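Local coordinates for resiniferatoxin-binding, phosphotriesterase-related protein (Rhodobacter sphaeroides 2.4.1, PDB 3K2G) that binds two zinc ions in a TIM barrel of the phosphotriesterase family and probably hydrolyses phosphoric ester bonds, at residues Ala90-Phe95 against Arg101-Pro106; Met309-Thr312 against Gly318-Phe321; Val116-Ile121 against Val129-Gly134. All blocks are in the same frame, centred on the assembly; numbering follows the deposited sequence.

Contact 1 of 3, residues Ala90-Phe95 against Arg101-Pro106; sequences AEVKQF and RSIVDP
Phe-95, near the C-terminal end of helix 85-97, and Ile-103, on the neighbouring strand, carry most of this contact, and Val-92, one turn back along the helix, completes it. Both helix residues direct their beta carbons at the strand, and Ile-103 directs its own back at them. The phenyl ring and the isoleucine slide past one another in opposite directions. Phe-95 CE2 lies 3.7 Å from Ile-103 CG1, and the neighbouring CD2 also meets the end of the isoleucine at CD1. Ile-103 approaches the ring obliquely. The carbonyl of Ser-102 sits differently, at the ring edge and near its plane, with Ser-102 O 3.4 Å from Phe-95 CE2, an approach consistent with the slightly positive rim of the ring meeting the oxygen. Phe-95 carries its ring opposite the backbone N (chi1 175°), a torsion that sends it out from the helix to the strand. Val-92 and Ile-103 reach toward each other tip to tip, CG1 of the valine standing 3.9 Å from CD1 of the isoleucine. Branched side chains suit this place because they fill the space between helix and strand without polar groups that would need partners. Ser-102, by contrast, points away from the helix, and its OG bonds to Leu-28 O and Gln-128 OE1. The helix and strand axes pass 10.4 Å apart with their directions 130° from each other, so the chain runs back after the helix. This is the helix-to-strand step of a TIM barrel, the (beta/alpha)8 fold, in which an outer helix packs against the parallel strand that follows it.

Contact 2 of 3, residues Met309-Thr312 against Gly318-Phe321; sequences MMLT and GYAF
The phenol ring of Tyr-319 and the peptide group whose carbonyl belongs to Met-310 are the flat groups of this contact, and each is met by the other segment. Leu-311 lies beside Tyr-319, the two side chains pointing the same way. The leucine approaches the ring obliquely with a single methyl, CD2, which is 3.9 Å from Tyr-319 CE2 and equally near the hydroxyl. Both segments belong to the long loop that follows strand 299-301 of the TIM barrel and leads into helix 321-332, so the contact closes this loop on itself. The apolar pair continues against helix 85-97, where Leu-311 touches Leu-87 and Tyr-319 touches Val-92. A tyrosine suits the place because its carbon ring can be buried among these side chains while its hydroxyl bonds to the backbone oxygen of the zinc ligand His-36, which ties the loop to the metal-binding segment through the main chain.

The backbone closure lies at the other flat group. Gly-318 N donates to Met-310 O over 2.8 Å with an N-H...O angle of 156°, the donor tilted 17° from the carbonyl plane. The same oxygen accepts a bond from a water 3.0 Å away, so two donors grip this oxygen at a buried contact. That water also donates to Gly-318 O and thus bridges the two segments alongside the direct bond. Glycine fits here on two counts: its backbone has a positive phi of 76°, and its bare alpha carbon lies close against a threonine methyl. In Thr-312 that methyl stands opposite the carbonyl carbon, a rotation that brings CG2 to 3.5 Å from Gly-318 CA.

Contact 3 of 3, residues Val116-Ile121 against Val129-Gly134; sequences VKLRRI and VVMGAG
Leu-118 on the helix and Val-129 on the strand mark the nearest approach of the two backbones, their CA atoms 6.9 Å apart. Residues 116-121 are wholly helical, and backbone bonds such as Ile-121 N to Lys-117 O, 2.9 Å long, keep the turns regular. The opposing segment is strand as far as Met-131 and then runs into a loop, so alternate residues face the helix: Val-129 and Met-131 point toward it and Val-130 away.

One leucine reaches both of these strand residues. With CG opposite its carbonyl carbon (chi1 -66°), the side chain of Leu-118 leads off the helix toward the strand, where CD1 does most of the touching. It meets Val-129 CG1 at 4.0 Å, the two side chains crossing at about a right angle. Helix 115-125 is the middle element of a right-handed beta-alpha-beta crossover that joins parallel strands 102-105 and 128-131 in the barrel wall, and Leu-118 is one of the residues by which the helix covers the strand it leads to. Leucine suits this position because its long apolar side chain brings one methyl, CD1, against both strand residues while CD2 stays beside the valine. The same CD1 lies 4.0 Å from Met-131 CB, and the chain beyond stays near it, CG and then the selenium of this selenomethionine lying only slightly farther from the leucine methyl.

Overall arrangement
Contacts 1 and 3 are neighbours in the barrel wall, their centres 11 Å apart, and their strands are joined edge to edge: Asp-105 N lies 2.9 Å from Val-130 O, and Ile-103 O lies 3.0 Å from Val-130 N. Contact 2, centred 10 Å from contact 1, meets an adjoining flank of helix 85-97. There Thr-312 OG1 is 2.7 Å from Glu-91 OE2 and also bonds to Gln-94. Contacts 2 and 3 do not touch, with nearest atoms about 7 Å apart. All three lie outside the first shell of the zinc site, the side chains of Met-310, Ile-103 and Leu-118 about 9, 11 and 13 Å from a zinc ion; that of Met-310 is also about 9 Å from the bound dimercaptobutanediol.

Contact 1 of 3, residues Ala90-Phe95 against Arg101-Pro106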
loop_
_atom_site.group_PDB
_atom_site.type_symbol
_atom_site.label_atom_id
_atom_site.label_comp_id
_atom_site.label_asym_id
_atom_site.label_seq_id
_atom_site.Cartn_x
_atom_site.Cartn_y
_atom_site.Cartn_z
ATOM N N ALA B 90 -25.224 33.822 -14.776
ATOM C CA ALA B 90 -26.163 33.086 -13.936
ATOM C C ALA B 90 -25.442 31.986 -13.156
ATOM O O ALA B 90 -25.699 31.774 -11.968
ATOM C CB ALA B 90 -27.276 32.474 -14.788
ATOM N N GLU B 91 -24.538 31.289 -13.836
ATOM C CA GLU B 91 -23.789 30.206 -13.210
ATOM C C GLU B 91 -22.880 30.732 -12.102
ATOM O O GLU B 91 -22.711 30.080 -11.075
ATOM C CB GLU B 91 -22.967 29.471 -14.266
ATOM C CG GLU B 91 -23.796 28.650 -15.260
ATOM C CD GLU B 91 -24.280 27.323 -14.683
ATOM O OE1 GLU B 91 -23.567 26.740 -13.835
ATOM O OE2 GLU B 91 -25.363 26.848 -15.089
ATOM N N VAL B 92 -22.300 31.913 -12.311
ATOM C CA VAL B 92 -21.423 32.512 -11.312
ATOM C C VAL B 92 -22.235 32.998 -10.111
ATOM O O VAL B 92 -21.766 32.957 -8.972
ATOM C CB VAL B 92 -20.607 33.686 -11.914
ATOM C CG1 VAL B 92 -19.896 34.466 -10.811
ATOM C CG2 VAL B 92 -19.585 33.142 -12.901
ATOM N N LYS B 93 -23.458 33.453 -10.357
ATOM C CA LYS B 93 -24.292 33.914 -9.260
ATOM C C LYS B 93 -24.550 32.790 -8.261
ATOM O O LYS B 93 -24.831 33.048 -7.091
ATOM C CB LYS B 93 -25.615 34.467 -9.783
ATOM C CG LYS B 93 -25.491 35.823 -10.462
ATOM C CD LYS B 93 -26.859 36.333 -10.891
ATOM C CE LYS B 93 -26.758 37.678 -11.593
ATOM N NZ LYS B 93 -28.091 38.183 -12.028
ATOM N N GLN B 94 -24.452 31.540 -8.714
ATOM C CA GLN B 94 -24.659 30.404 -7.818
ATOM C C GLN B 94 -23.535 30.346 -6.784
ATOM O O GLN B 94 -23.762 30.021 -5.613
ATOM C CB GLN B 94 -24.679 29.096 -8.604
ATOM C CG GLN B 94 -25.920 28.872 -9.426
ATOM C CD GLN B 94 -25.864 27.557 -10.169
ATOM O OE1 GLN B 94 -25.498 26.527 -9.594
ATOM N NE2 GLN B 94 -26.225 27.577 -11.449
ATOM N N PHE B 95 -22.322 30.649 -7.235
ATOM C CA PHE B 95 -21.147 30.654 -6.366
ATOM C C PHE B 95 -21.317 31.761 -5.335
ATOM O O PHE B 95 -21.125 31.546 -4.141
ATOM C CB PHE B 95 -19.887 30.901 -7.199
ATOM C CG PHE B 95 -18.628 31.046 -6.388
ATOM C CD1 PHE B 95 -18.261 30.077 -5.456
ATOM C CD2 PHE B 95 -17.779 32.129 -6.595
ATOM C CE1 PHE B 95 -17.065 30.183 -4.749
ATOM C CE2 PHE B 95 -16.578 32.248 -5.895
ATOM C CZ PHE B 95 -16.219 31.271 -4.969
ATOM N N ARG B 101 -16.852 35.079 -3.157
ATOM C CA ARG B 101 -16.555 36.499 -3.285
ATOM C C ARG B 101 -15.659 36.778 -4.481
ATOM O O ARG B 101 -15.814 37.793 -5.153
ATOM C CB ARG B 101 -15.870 36.997 -2.012
ATOM C CG ARG B 101 -16.528 36.469 -0.749
ATOM C CD ARG B 101 -15.677 36.701 0.493
ATOM N NE ARG B 101 -15.897 35.659 1.497
ATOM C CZ ARG B 101 -15.287 35.612 2.678
ATOM N NH1 ARG B 101 -14.413 36.553 3.016
ATOM N NH2 ARG B 101 -15.539 34.616 3.518
ATOM N N SER B 102 -14.734 35.867 -4.760
ATOM C CA SER B 102 -13.801 36.075 -5.858
ATOM C C SER B 102 -13.521 34.859 -6.737
ATOM O O SER B 102 -13.566 33.720 -6.279
ATOM C CB SER B 102 -12.463 36.575 -5.292
ATOM O OG SER B 102 -12.653 37.644 -4.375
ATOM N N ILE B 103 -13.212 35.125 -8.001
ATOM C CA ILE B 103 -12.850 34.074 -8.946
ATOM C C ILE B 103 -11.604 34.477 -9.733
ATOM O O ILE B 103 -11.487 35.615 -10.192
ATOM C CB ILE B 103 -13.973 33.777 -9.956
ATOM C CG1 ILE B 103 -15.188 33.192 -9.234
ATOM C CG2 ILE B 103 -13.465 32.781 -11.006
ATOM C CD1 ILE B 103 -16.362 32.899 -10.146
ATOM N N VAL B 104 -10.668 33.545 -9.869
ATOM C CA VAL B 104 -9.446 33.782 -10.624
ATOM C C VAL B 104 -9.608 33.075 -11.967
ATOM O O VAL B 104 -9.742 31.850 -12.024
ATOM C CB VAL B 104 -8.194 33.215 -9.900
ATOM C CG1 VAL B 104 -6.941 33.483 -10.733
ATOM C CG2 VAL B 104 -8.052 33.856 -8.517
ATOM N N ASP B 105 -9.613 33.853 -13.045
ATOM C CA ASP B 105 -9.766 33.293 -14.378
ATOM C C ASP B 105 -8.423 33.326 -15.097
ATOM O O ASP B 105 -7.966 34.382 -15.540
ATOM C CB ASP B 105 -10.799 34.087 -15.176
ATOM C CG ASP B 105 -11.135 33.426 -16.500
ATOM O OD1 ASP B 105 -10.209 32.896 -17.147
ATOM O OD2 ASP B 105 -12.320 33.443 -16.888
ATOM N N PRO B 106 -7.781 32.163 -15.230
ATOM C CA PRO B 106 -6.480 32.048 -15.892
ATOM C C PRO B 106 -6.528 31.895 -17.410
ATOM O O PRO B 106 -5.542 31.470 -18.017
ATOM C CB PRO B 106 -5.871 30.833 -15.208
ATOM C CG PRO B 106 -7.073 29.940 -15.053
ATOM C CD PRO B 106 -8.149 30.895 -14.573
#

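Contact 2 of 3, residues Met309-Thr312 against Gly318-Phe321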
loop_
_atom_site.group_PDB
_atom_site.type_symbol
_atom_site.label_atom_id
_atom_site.label_comp_id
_atom_site.label_asym_id
_atom_site.label_seq_id
_atom_site.Cartn_x
_atom_site.Cartn_y
_atom_site.Cartn_z
HETATM N N MSE B 309 -20.487 21.484 -20.756
HETATM C CA MSE B 309 -21.051 20.399 -19.959
HETATM C C MSE B 309 -20.692 20.435 -18.482
HETATM O O MSE B 309 -21.222 19.657 -17.699
HETATM C CB MSE B 309 -20.703 19.024 -20.559
HETATM C CG MSE B 309 -19.275 18.568 -20.418
HETATM SE SE MSE B 309 -19.059 16.825 -21.298
HETATM C CE MSE B 309 -19.815 15.649 -19.896
HETATM N N MSE B 310 -19.812 21.350 -18.086
HETATM C CA MSE B 310 -19.450 21.441 -16.681
HETATM C C MSE B 310 -20.318 22.472 -15.964
HETATM O O MSE B 310 -20.196 22.663 -14.759
HETATM C CB MSE B 310 -17.970 21.784 -16.533
HETATM C CG MSE B 310 -17.032 20.646 -16.954
HETATM SE SE MSE B 310 -15.154 21.099 -16.835
HETATM C CE MSE B 310 -14.979 21.084 -14.878
ATOM N N LEU B 311 -21.197 23.128 -16.717
ATOM C CA LEU B 311 -22.113 24.117 -16.148
ATOM C C LEU B 311 -23.391 23.380 -15.743
ATOM O O LEU B 311 -23.778 22.410 -16.401
ATOM C CB LEU B 311 -22.443 25.191 -17.184
ATOM C CG LEU B 311 -21.253 26.008 -17.691
ATOM C CD1 LEU B 311 -21.706 26.915 -18.826
ATOM C CD2 LEU B 311 -20.663 26.823 -16.547
ATOM N N THR B 312 -24.047 23.838 -14.679
ATOM C CA THR B 312 -25.257 23.170 -14.207
ATOM C C THR B 312 -26.348 23.167 -15.285
ATOM O O THR B 312 -27.120 22.208 -15.408
ATOM C CB THR B 312 -25.787 23.826 -12.909
ATOM O OG1 THR B 312 -26.347 25.111 -13.203
ATOM C CG2 THR B 312 -24.647 24.001 -11.909
ATOM N N GLY B 318 -21.164 23.123 -12.198
ATOM C CA GLY B 318 -21.149 24.571 -12.052
ATOM C C GLY B 318 -19.978 25.094 -11.239
ATOM O O GLY B 318 -18.972 24.401 -11.073
ATOM N N TYR B 319 -20.118 26.316 -10.719
ATOM C CA TYR B 319 -19.069 26.973 -9.933
ATOM C C TYR B 319 -19.292 26.925 -8.424
ATOM O O TYR B 319 -18.456 27.418 -7.671
ATOM C CB TYR B 319 -18.940 28.451 -10.331
ATOM C CG TYR B 319 -18.605 28.706 -11.779
ATOM C CD1 TYR B 319 -17.346 28.400 -12.293
ATOM C CD2 TYR B 319 -19.564 29.231 -12.650
ATOM C CE1 TYR B 319 -17.048 28.608 -13.645
ATOM C CE2 TYR B 319 -19.278 29.437 -13.999
ATOM C CZ TYR B 319 -18.023 29.124 -14.489
ATOM O OH TYR B 319 -17.747 29.323 -15.821
ATOM N N ALA B 320 -20.405 26.352 -7.973
ATOM C CA ALA B 320 -20.676 26.291 -6.536
ATOM C C ALA B 320 -20.513 24.891 -5.951
ATOM O O ALA B 320 -20.822 24.658 -4.783
ATOM C CB ALA B 320 -22.084 26.808 -6.248
ATOM N N PHE B 321 -20.013 23.969 -6.764
ATOM C CA PHE B 321 -19.835 22.583 -6.349
ATOM C C PHE B 321 -18.779 22.396 -5.254
ATOM O O PHE B 321 -19.021 21.723 -4.257
ATOM C CB PHE B 321 -19.484 21.732 -7.573
ATOM C CG PHE B 321 -19.433 20.262 -7.292
ATOM C CD1 PHE B 321 -20.607 19.520 -7.185
ATOM C CD2 PHE B 321 -18.212 19.617 -7.122
ATOM C CE1 PHE B 321 -20.565 18.156 -6.912
ATOM C CE2 PHE B 321 -18.157 18.256 -6.847
ATOM C CZ PHE B 321 -19.339 17.523 -6.744
HETATM O O HOH W 1 -18.172 22.274 -12.585
#

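Contact 3 of 3, residues Val116-Ile121 against Val129-Gly134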
loop_
_atom_site.group_PDB
_atom_site.type_symbol
_atom_site.label_atom_id
_atom_site.label_comp_id
_atom_site.label_asym_id
_atom_site.label_seq_id
_atom_site.Cartn_x
_atom_site.Cartn_y
_atom_site.Cartn_z
ATOM N N VAL B 116 -13.173 42.628 -21.344
ATOM C CA VAL B 116 -14.466 43.289 -21.462
ATOM C C VAL B 116 -15.551 42.401 -20.862
ATOM O O VAL B 116 -16.360 42.852 -20.053
ATOM C CB VAL B 116 -14.816 43.574 -22.936
ATOM C CG1 VAL B 116 -16.162 44.268 -23.018
ATOM C CG2 VAL B 116 -13.732 44.437 -23.571
ATOM N N LYS B 117 -15.553 41.133 -21.258
ATOM C CA LYS B 117 -16.530 40.169 -20.768
ATOM C C LYS B 117 -16.404 39.985 -19.260
ATOM O O LYS B 117 -17.403 40.012 -18.539
ATOM C CB LYS B 117 -16.337 38.819 -21.461
ATOM C CG LYS B 117 -16.522 38.828 -22.976
ATOM C CD LYS B 117 -16.451 37.395 -23.510
ATOM C CE LYS B 117 -16.470 37.320 -25.030
ATOM N NZ LYS B 117 -17.767 37.759 -25.614
ATOM N N LEU B 118 -15.173 39.799 -18.789
ATOM C CA LEU B 118 -14.923 39.619 -17.362
ATOM C C LEU B 118 -15.516 40.761 -16.538
ATOM O O LEU B 118 -16.119 40.532 -15.492
ATOM C CB LEU B 118 -13.414 39.512 -17.087
ATOM C CG LEU B 118 -12.674 38.291 -17.643
ATOM C CD1 LEU B 118 -11.264 38.245 -17.072
ATOM C CD2 LEU B 118 -13.431 37.018 -17.277
ATOM N N ARG B 119 -15.345 41.992 -17.012
ATOM C CA ARG B 119 -15.877 43.147 -16.299
ATOM C C ARG B 119 -17.403 43.132 -16.239
ATOM O O ARG B 119 -18.001 43.504 -15.225
ATOM C CB ARG B 119 -15.373 44.442 -16.945
ATOM C CG ARG B 119 -13.956 44.808 -16.517
ATOM C CD ARG B 119 -13.412 46.016 -17.263
ATOM N NE ARG B 119 -12.218 46.549 -16.607
ATOM C CZ ARG B 119 -11.497 47.571 -17.060
ATOM N NH1 ARG B 119 -11.839 48.183 -18.187
ATOM N NH2 ARG B 119 -10.439 47.992 -16.377
ATOM N N ARG B 120 -18.042 42.697 -17.318
ATOM C CA ARG B 120 -19.496 42.639 -17.319
ATOM C C ARG B 120 -19.927 41.577 -16.311
ATOM O O ARG B 120 -20.898 41.760 -15.575
ATOM C CB ARG B 120 -20.029 42.289 -18.711
ATOM C CG ARG B 120 -21.537 42.098 -18.745
ATOM C CD ARG B 120 -22.031 41.692 -20.121
ATOM N NE ARG B 120 -23.374 41.120 -20.045
ATOM C CZ ARG B 120 -23.999 40.525 -21.057
ATOM N NH1 ARG B 120 -23.410 40.420 -22.241
ATOM N NH2 ARG B 120 -25.211 40.020 -20.877
ATOM N N ILE B 121 -19.190 40.472 -16.269
ATOM C CA ILE B 121 -19.512 39.397 -15.338
ATOM C C ILE B 121 -19.344 39.863 -13.893
ATOM O O ILE B 121 -20.220 39.642 -13.057
ATOM C CB ILE B 121 -18.624 38.160 -15.589
ATOM C CG1 ILE B 121 -18.879 37.631 -17.004
ATOM C CG2 ILE B 121 -18.913 37.093 -14.549
ATOM C CD1 ILE B 121 -18.007 36.464 -17.399
ATOM N N VAL B 129 -13.256 39.501 -9.971
ATOM C CA VAL B 129 -12.541 38.671 -10.933
ATOM C C VAL B 129 -11.098 39.100 -11.182
ATOM O O VAL B 129 -10.824 40.268 -11.488
ATOM C CB VAL B 129 -13.282 38.647 -12.293
ATOM C CG1 VAL B 129 -12.475 37.876 -13.327
ATOM C CG2 VAL B 129 -14.654 38.016 -12.118
ATOM N N VAL B 130 -10.180 38.143 -11.053
ATOM C CA VAL B 130 -8.759 38.377 -11.291
ATOM C C VAL B 130 -8.412 37.770 -12.650
ATOM O O VAL B 130 -8.783 36.627 -12.928
ATOM C CB VAL B 130 -7.882 37.707 -10.212
ATOM C CG1 VAL B 130 -6.418 37.891 -10.558
ATOM C CG2 VAL B 130 -8.183 38.311 -8.844
HETATM N N MSE B 131 -7.694 38.529 -13.480
HETATM C CA MSE B 131 -7.328 38.087 -14.830
HETATM C C MSE B 131 -5.879 37.633 -15.004
HETATM O O MSE B 131 -4.944 38.263 -14.493
HETATM C CB MSE B 131 -7.636 39.212 -15.821
HETATM C CG MSE B 131 -7.230 38.957 -17.273
HETATM SE SE MSE B 131 -7.943 40.372 -18.430
HETATM C CE MSE B 131 -6.772 41.805 -17.790
ATOM N N GLY B 132 -5.712 36.532 -15.735
ATOM C CA GLY B 132 -4.396 35.980 -15.991
ATOM C C GLY B 132 -3.762 36.495 -17.268
ATOM O O GLY B 132 -4.267 37.425 -17.898
ATOM N N ALA B 133 -2.647 35.885 -17.653
ATOM C CA ALA B 133 -1.923 36.300 -18.846
ATOM C C ALA B 133 -0.889 35.270 -19.292
ATOM O O ALA B 133 -0.683 34.252 -18.632
ATOM C CB ALA B 133 -1.243 37.635 -18.587
ATOM N N GLY B 134 -0.234 35.551 -20.413
ATOM C CA GLY B 134 0.769 34.643 -20.937
ATOM C C GLY B 134 0.231 33.738 -22.028
ATOM O O GLY B 134 -0.900 33.906 -22.491
#